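Local coordinates for protein ancestral D-type dye decolorizing peroxidase (Geotrichum candidum, PDB 7ANV) that probably uses a bound haem to reduce hydrogen peroxide while oxidising dyes and other substrates, as dye-decolorizing peroxidases do, at residues 46-49 / 50-54; 153-156 / 157-160; 159-162 / 163-167; 259-262 / 263-267. One frame throughout, in Å; residues are numbered along the deposited sequence.

Contact 1: 46-49 / 50-54; sequences TTTA and QVQKD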
# COMPACT_ATOMS: atom_id res chain seq x y z
N THR A 46 -6.15 19.52 -0.33
CA THR A 46 -7.26 18.92 -1.10
C THR A 46 -8.06 18.00 -0.19
O THR A 46 -7.48 17.05 0.36
CB THR A 46 -6.72 18.12 -2.28
OG1 THR A 46 -5.76 18.93 -2.98
CG2 THR A 46 -7.81 17.69 -3.21
N THR A 47 -9.33 18.32 -0.03
CA THR A 47 -10.24 17.50 0.80
C THR A 47 -10.87 16.41 -0.06
O THR A 47 -10.83 16.52 -1.31
CB THR A 47 -11.36 18.34 1.41
OG1 THR A 47 -12.15 18.88 0.34
CG2 THR A 47 -10.79 19.43 2.27
N THR A 48 -11.52 15.46 0.58
CA THR A 48 -12.25 14.41 -0.17
C THR A 48 -13.34 15.08 -1.01
O THR A 48 -13.58 14.62 -2.16
CB THR A 48 -12.77 13.31 0.77
OG1 THR A 48 -11.66 12.59 1.31
CG2 THR A 48 -13.67 12.35 0.04
N ALA A 49 -14.02 16.10 -0.47
CA ALA A 49 -15.04 16.84 -1.24
C ALA A 49 -14.42 17.32 -2.56
O ALA A 49 -15.04 17.13 -3.63
CB ALA A 49 -15.63 17.99 -0.41
N GLN A 50 -13.24 17.96 -2.50
CA GLN A 50 -12.59 18.51 -3.70
C GLN A 50 -12.17 17.37 -4.62
O GLN A 50 -12.34 17.47 -5.83
CB GLN A 50 -11.38 19.37 -3.35
CG GLN A 50 -10.77 20.02 -4.59
CD GLN A 50 -11.74 20.92 -5.30
OE1 GLN A 50 -12.48 21.69 -4.69
NE2 GLN A 50 -11.76 20.85 -6.61
N VAL A 51 -11.66 16.28 -4.07
CA VAL A 51 -11.30 15.10 -4.93
C VAL A 51 -12.50 14.62 -5.74
O VAL A 51 -12.37 14.29 -6.92
CB VAL A 51 -10.71 13.96 -4.08
CG1 VAL A 51 -10.79 12.60 -4.77
CG2 VAL A 51 -9.31 14.27 -3.67
N GLN A 52 -13.67 14.55 -5.11
CA GLN A 52 -14.89 14.06 -5.81
C GLN A 52 -15.23 15.03 -6.94
O GLN A 52 -15.63 14.55 -8.01
CB GLN A 52 -16.04 13.86 -4.82
CG GLN A 52 -15.74 12.76 -3.84
CD GLN A 52 -15.62 11.42 -4.50
OE1 GLN A 52 -14.52 10.93 -4.80
NE2 GLN A 52 -16.76 10.78 -4.64
N LYS A 53 -15.08 16.33 -6.71
CA LYS A 53 -15.22 17.31 -7.80
C LYS A 53 -14.17 17.07 -8.88
O LYS A 53 -14.55 17.09 -10.05
CB LYS A 53 -14.93 18.71 -7.29
CG LYS A 53 -16.14 19.47 -6.92
CD LYS A 53 -15.83 20.92 -6.76
CE LYS A 53 -16.96 21.54 -6.00
NZ LYS A 53 -18.22 21.45 -6.78
N ASP A 54 -12.91 16.92 -8.49
CA ASP A 54 -11.77 16.72 -9.43
C ASP A 54 -12.00 15.47 -10.28
O ASP A 54 -11.77 15.52 -11.49
CB ASP A 54 -10.46 16.58 -8.68
CG ASP A 54 -9.97 17.85 -8.02
OD1 ASP A 54 -10.53 18.94 -8.32
OD2 ASP A 54 -9.04 17.73 -7.19
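The D54 carboxylate is approached by a methyl group at one oxygen and by an amide at the other. CG2 of T46 lies 4.2 Å from OD2 of D54, while NE2 of Q50 donates to OD1 of D54 at 2.8 Å. This donor comes from above the carboxylate plane, 39° out of it, yet OD1 lies almost in the plane of the Q50 amide, so the two flat groups are clearly turned against each other. The Q50 chain starts opposite its own backbone N (chi1 -176°) and bends at chi2, which carries the amide along the helix to the residue one turn later.

The first turn of helix 48-59 carries the classic N-cap at T47. OG1 of T47 accepts from N of Q50 at 3.2 Å, a fairly straight bond. The hydroxyl can do so because chi1 of 63° places OG1 between the backbone N and the carbonyl carbon; the same oxygen also bonds OD1 of N6. The regular helical ladder starts with V51 N to T47 O at 2.9 Å and continues with Q52 N to T48 O and K53 N to A49 O.

Just before the cap in sequence, T46 sends its CG2 to 3.8 Å from CG2 of V51 and 3.9 Å from CB of Q50, and the T46 side chain crosses both at about a right angle. Its hydroxyl points elsewhere, bonding N of V80 in the strand 78-84, whereas OG1 of T48 bonds the carbonyl O of L13.

Contact 2: 153-156 / 157-160; sequences TVDK and KLQE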
# COMPACT_ATOMS: atom_id res chain seq x y z
N THR A 153 2.84 20.41 -13.38
CA THR A 153 1.81 20.74 -12.38
C THR A 153 2.36 20.53 -10.97
O THR A 153 2.19 21.40 -10.08
CB THR A 153 0.53 19.93 -12.59
OG1 THR A 153 -0.03 20.34 -13.83
CG2 THR A 153 -0.44 20.10 -11.45
N VAL A 154 2.98 19.38 -10.73
CA VAL A 154 3.49 19.04 -9.37
C VAL A 154 4.62 20.01 -9.01
O VAL A 154 4.62 20.54 -7.91
CB VAL A 154 3.90 17.56 -9.30
CG1 VAL A 154 4.66 17.26 -8.03
CG2 VAL A 154 2.69 16.65 -9.41
N ASP A 155 5.55 20.26 -9.93
CA ASP A 155 6.74 21.12 -9.67
C ASP A 155 6.29 22.53 -9.32
O ASP A 155 6.86 23.13 -8.41
CB ASP A 155 7.68 21.09 -10.87
CG ASP A 155 8.37 19.75 -11.05
OD1 ASP A 155 8.22 18.88 -10.15
OD2 ASP A 155 9.07 19.59 -12.11
N LYS A 156 5.29 23.03 -10.04
CA LYS A 156 4.76 24.39 -9.81
C LYS A 156 4.16 24.43 -8.41
O LYS A 156 4.41 25.40 -7.66
CB LYS A 156 3.72 24.71 -10.88
CG LYS A 156 3.09 26.07 -10.68
CD LYS A 156 2.26 26.48 -11.86
CE LYS A 156 2.04 27.97 -11.89
NZ LYS A 156 1.34 28.35 -13.14
N LYS A 157 3.36 23.42 -8.06
CA LYS A 157 2.71 23.41 -6.74
C LYS A 157 3.78 23.29 -5.63
O LYS A 157 3.65 23.93 -4.55
CB LYS A 157 1.69 22.28 -6.70
CG LYS A 157 0.88 22.18 -5.44
CD LYS A 157 0.06 23.38 -5.09
CE LYS A 157 -0.98 23.77 -6.12
NZ LYS A 157 -1.81 24.89 -5.61
N LEU A 158 4.78 22.44 -5.82
CA LEU A 158 5.90 22.32 -4.86
C LEU A 158 6.61 23.67 -4.67
O LEU A 158 7.00 23.95 -3.55
CB LEU A 158 6.88 21.28 -5.36
CG LEU A 158 6.49 19.85 -5.06
CD1 LEU A 158 7.35 18.89 -5.89
CD2 LEU A 158 6.59 19.59 -3.56
N GLN A 159 6.83 24.46 -5.72
CA GLN A 159 7.50 25.78 -5.54
C GLN A 159 6.61 26.66 -4.65
O GLN A 159 7.13 27.43 -3.86
CB GLN A 159 7.75 26.46 -6.89
CG GLN A 159 8.89 25.82 -7.66
CD GLN A 159 10.17 25.91 -6.85
OE1 GLN A 159 10.54 26.96 -6.30
NE2 GLN A 159 10.81 24.77 -6.70
N GLU A 160 5.30 26.59 -4.82
CA GLU A 160 4.35 27.40 -4.01
C GLU A 160 4.44 26.95 -2.54
O GLU A 160 4.53 27.82 -1.63
CB GLU A 160 2.95 27.26 -4.60
CG GLU A 160 1.90 27.98 -3.80
CD GLU A 160 0.50 27.78 -4.34
OE1 GLU A 160 0.30 26.87 -5.16
OE2 GLU A 160 -0.39 28.52 -3.90
O HOH W 1 9.55 22.42 -7.79
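V154 lies side by side with L158, one helical turn on, the two side chains pointing the same way, and CG1 of V154 meets CD1 of L158 at 3.8 Å. L158 CG stands opposite its own carbonyl carbon (chi1 -82°), which lets the leucine run along the valine on one side of the helix. CG of L158 also rests 3.5 Å from O of V154, the carbonyl that its own backbone N uses. That bond, L158 N to V154 O at 2.8 Å, is the shortest of four successive i to i+4 bonds that make this stretch regular alpha-helix.

Polar links run alongside this apolar pair. O of D155 has two donors: the backbone N of Q159 and a water at 2.9 Å. The same water accepts from NE2 of Q159, and so ties the end of that side chain back to the preceding turn. NZ of K157 forms a salt bridge 2.9 Å from OE1 of E160, met on the syn side of the carboxylate. The lysine chain bends at both chi2 and chi3 to reach it.

The side of helix 151-164 that carries V154 and L158 packs on the four-stranded antiparallel sheet. V154 and L158 rest on T22 of strand 20-28 and V146 of strand 142-148, and the K157 side chain touches V146 together with A78 and V80 of strand 78-84.

Contact 3: 159-162 / 163-167; sequences QEIE and AIFGV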
# COMPACT_ATOMS: atom_id res chain seq x y z
N GLN A 159 6.83 24.46 -5.72
CA GLN A 159 7.50 25.78 -5.54
C GLN A 159 6.61 26.66 -4.65
O GLN A 159 7.13 27.43 -3.86
CB GLN A 159 7.75 26.46 -6.89
CG GLN A 159 8.89 25.82 -7.66
CD GLN A 159 10.17 25.91 -6.85
OE1 GLN A 159 10.54 26.96 -6.30
NE2 GLN A 159 10.81 24.77 -6.70
N GLU A 160 5.30 26.59 -4.82
CA GLU A 160 4.35 27.40 -4.01
C GLU A 160 4.44 26.95 -2.54
O GLU A 160 4.53 27.82 -1.63
CB GLU A 160 2.95 27.26 -4.60
CG GLU A 160 1.90 27.98 -3.80
CD GLU A 160 0.50 27.78 -4.34
OE1 GLU A 160 0.30 26.87 -5.16
OE2 GLU A 160 -0.39 28.52 -3.90
N ILE A 161 4.42 25.64 -2.30
CA ILE A 161 4.49 25.06 -0.93
C ILE A 161 5.85 25.39 -0.31
O ILE A 161 5.87 25.81 0.85
CB ILE A 161 4.21 23.55 -0.93
CG1 ILE A 161 2.79 23.26 -1.41
CG2 ILE A 161 4.48 22.96 0.44
CD1 ILE A 161 2.59 21.82 -1.84
N GLU A 162 6.94 25.25 -1.07
CA GLU A 162 8.25 25.68 -0.55
C GLU A 162 8.19 27.16 -0.12
O GLU A 162 8.71 27.50 0.98
CB GLU A 162 9.31 25.45 -1.61
CG GLU A 162 9.71 24.02 -1.74
CD GLU A 162 10.91 23.75 -2.65
OE1 GLU A 162 11.69 24.69 -2.94
OE2 GLU A 162 11.11 22.57 -2.97
N ALA A 163 7.59 28.04 -0.91
CA ALA A 163 7.51 29.48 -0.59
C ALA A 163 6.77 29.66 0.74
O ALA A 163 7.17 30.52 1.58
CB ALA A 163 6.82 30.26 -1.69
N ILE A 164 5.67 28.95 0.89
CA ILE A 164 4.83 29.07 2.11
C ILE A 164 5.70 28.75 3.32
O ILE A 164 5.56 29.44 4.32
CB ILE A 164 3.57 28.22 1.99
CG1 ILE A 164 2.59 28.85 1.01
CG2 ILE A 164 2.91 27.93 3.34
CD1 ILE A 164 1.53 27.88 0.55
N PHE A 165 6.56 27.72 3.27
CA PHE A 165 7.42 27.32 4.42
C PHE A 165 8.79 28.02 4.39
O PHE A 165 9.66 27.69 5.22
CB PHE A 165 7.53 25.80 4.48
CG PHE A 165 6.21 25.18 4.89
CD1 PHE A 165 5.77 25.29 6.19
CD2 PHE A 165 5.36 24.60 3.96
CE1 PHE A 165 4.55 24.75 6.59
CE2 PHE A 165 4.12 24.10 4.35
CZ PHE A 165 3.72 24.17 5.66
N GLY A 166 9.00 28.95 3.48
CA GLY A 166 10.23 29.76 3.45
C GLY A 166 11.46 28.98 2.99
O GLY A 166 12.59 29.50 3.19
N VAL A 167 11.27 27.83 2.34
CA VAL A 167 12.39 26.97 1.88
C VAL A 167 13.22 27.75 0.86
O VAL A 167 12.63 28.26 -0.09
CB VAL A 167 11.90 25.63 1.31
CG1 VAL A 167 13.03 24.82 0.68
CG2 VAL A 167 11.18 24.84 2.39
O HOH W 2 12.13 27.36 -2.86
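The backbone bonds of the last helical turn, such as F165 N to I161 O at 3.2 Å, give way to a wider, i to i+5 closure in which N of V167 reaches O of E162 at 2.9 Å. The latter donor is tilted 34° from the carbonyl plane. With a weak bond from N of G166 to O of A163, this forms a Schellman motif that ends helix 151-164; G166, at phi 72°, is its C-prime residue.

V167 therefore folds back over E162. CB of V167 lies 3.9 Å from CB of E162, and V167 CG1 is equally far from OE1 of E162, along an extended glutamate chain. A water donates to both OE1 of E162, at 2.7 Å, and O of V167, adding a polar bridge across the same turn.

On another side of the helix I161 and F165 run side by side. CG2 of I161 sits at the edge of the F165 ring, in its plane, 4.0 Å from CD2, whereas I164 CG2 lies above one face, offset to the rim. The ring lies against helix 31-41, where it meets F34 with planes at about 20° and touches L41, and against I144 of strand 142-148 and I174 of strand 174-183.

Contact 4: 259-262 / 263-267; sequences PEFN and KFLEE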
# COMPACT_ATOMS: atom_id res chain seq x y z
N PRO A 259 13.61 -7.92 -13.53
CA PRO A 259 14.20 -9.01 -14.31
C PRO A 259 14.38 -10.29 -13.48
O PRO A 259 14.18 -11.39 -14.03
CB PRO A 259 15.56 -8.44 -14.75
CG PRO A 259 15.39 -6.97 -14.64
CD PRO A 259 14.45 -6.72 -13.48
N GLU A 260 14.69 -10.12 -12.19
CA GLU A 260 14.87 -11.25 -11.24
C GLU A 260 13.53 -11.96 -11.02
O GLU A 260 13.49 -13.20 -11.08
CB GLU A 260 15.52 -10.73 -9.95
CG GLU A 260 16.95 -10.29 -10.13
CD GLU A 260 17.18 -8.87 -10.59
OE1 GLU A 260 16.18 -8.15 -10.91
OE2 GLU A 260 18.35 -8.44 -10.51
N PHE A 261 12.44 -11.22 -10.85
CA PHE A 261 11.08 -11.81 -10.75
C PHE A 261 10.79 -12.60 -12.03
O PHE A 261 10.31 -13.77 -12.01
CB PHE A 261 10.08 -10.69 -10.48
CG PHE A 261 8.66 -11.15 -10.36
CD1 PHE A 261 8.19 -11.64 -9.16
CD2 PHE A 261 7.79 -11.05 -11.42
CE1 PHE A 261 6.88 -12.08 -9.06
CE2 PHE A 261 6.48 -11.47 -11.31
CZ PHE A 261 6.02 -11.96 -10.12
N ASN A 262 11.04 -11.96 -13.17
CA ASN A 262 10.75 -12.57 -14.49
C ASN A 262 11.57 -13.85 -14.65
O ASN A 262 11.04 -14.83 -15.19
CB ASN A 262 10.96 -11.56 -15.61
CG ASN A 262 9.79 -10.61 -15.71
OD1 ASN A 262 8.66 -11.02 -15.43
ND2 ASN A 262 10.06 -9.39 -16.14
N LYS A 263 12.83 -13.83 -14.23
CA LYS A 263 13.73 -15.00 -14.34
C LYS A 263 13.14 -16.15 -13.52
O LYS A 263 13.15 -17.28 -14.00
CB LYS A 263 15.11 -14.62 -13.81
CG LYS A 263 16.17 -15.70 -13.89
CD LYS A 263 17.51 -15.16 -13.35
CE LYS A 263 18.70 -16.06 -13.59
NZ LYS A 263 18.74 -17.17 -12.60
N PHE A 264 12.64 -15.86 -12.33
CA PHE A 264 12.01 -16.88 -11.48
C PHE A 264 10.80 -17.51 -12.21
O PHE A 264 10.65 -18.76 -12.21
CB PHE A 264 11.66 -16.25 -10.15
CG PHE A 264 11.09 -17.26 -9.20
CD1 PHE A 264 11.92 -18.22 -8.65
CD2 PHE A 264 9.74 -17.32 -8.96
CE1 PHE A 264 11.40 -19.18 -7.81
CE2 PHE A 264 9.23 -18.25 -8.08
CZ PHE A 264 10.06 -19.19 -7.53
N LEU A 265 9.92 -16.69 -12.78
CA LEU A 265 8.75 -17.24 -13.51
C LEU A 265 9.27 -18.11 -14.66
O LEU A 265 8.77 -19.20 -14.87
CB LEU A 265 7.85 -16.12 -14.02
CG LEU A 265 7.23 -15.21 -12.96
CD1 LEU A 265 6.27 -14.26 -13.63
CD2 LEU A 265 6.52 -15.98 -11.87
N GLU A 266 10.25 -17.60 -15.40
CA GLU A 266 10.78 -18.25 -16.63
C GLU A 266 11.35 -19.61 -16.26
O GLU A 266 11.16 -20.59 -17.02
CB GLU A 266 11.86 -17.36 -17.29
CG GLU A 266 11.29 -16.08 -17.92
CD GLU A 266 12.22 -14.88 -18.18
OE1 GLU A 266 13.41 -14.86 -17.72
OE2 GLU A 266 11.74 -13.92 -18.84
N GLU A 267 12.02 -19.72 -15.12
CA GLU A 267 12.69 -20.98 -14.70
C GLU A 267 11.69 -21.97 -14.06
O GLU A 267 12.07 -23.12 -13.82
CB GLU A 267 13.83 -20.65 -13.74
CG GLU A 267 14.99 -19.96 -14.46
CD GLU A 267 16.14 -19.52 -13.56
OE1 GLU A 267 15.95 -19.44 -12.33
OE2 GLU A 267 17.19 -19.20 -14.11
O HOH W 3 14.59 -12.21 -16.57
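The carbonyl O of P259 is gripped by two donors, the backbone N of K263 at 2.8 Å and a water at 2.7 Å. The water also donates to OE1 of E266, 3.1 Å away, so it links the start of this stretch to a side chain nearly two turns on. E266 gets there by lying back over its own helix: CG stands opposite the carbonyl carbon (chi1 -70°), only 3.0 Å from O of N262. OE1 has a second partner in the salt bridge to NZ of K384, which probably steadies the negative charge.

On the buried side, L265 crosses F261 obliquely, with its CG over one face of the ring. The nearest approach is CD1 of L265 to CE2 of F261 at 3.6 Å. Near the helix end, NZ of K263 forms a salt bridge 3.0 Å from OE2 of E267, on the syn side of the carboxylate.

Helix 258-267 directly follows strand 247-256. F261 stacks with F195, meets F465 edge-to-face and comes within about 8 Å of the haem by its side chain, though it is not in contact with it; L265 packs on L286 and L290 of helix 279-291.

In the fold
Contacts 2 and 3 are successive parts of helix 151-164, sharing Q159 and E160, with centres about 9 Å apart. Contact 2 is a surface contact; contacts 1, 3 and 4 are partly buried. Contact 1 begins a different helix of the same family domain, so contacts 1 and 3 contrast a hydroxyl cap at an N-terminus with a glycine-based closure at a C-terminus. Contact 4, about 41 Å from contact 1 between centres, is on the helix that follows the first strand in sequence of a second antiparallel sheet with the same 2-3-1-4 order. Its buried side sets a leucine on a phenylalanine ring, while contact 2 pairs two aliphatic side chains. Local lysine-glutamate salt bridges, three or four residues apart, occur in contacts 2 and 4.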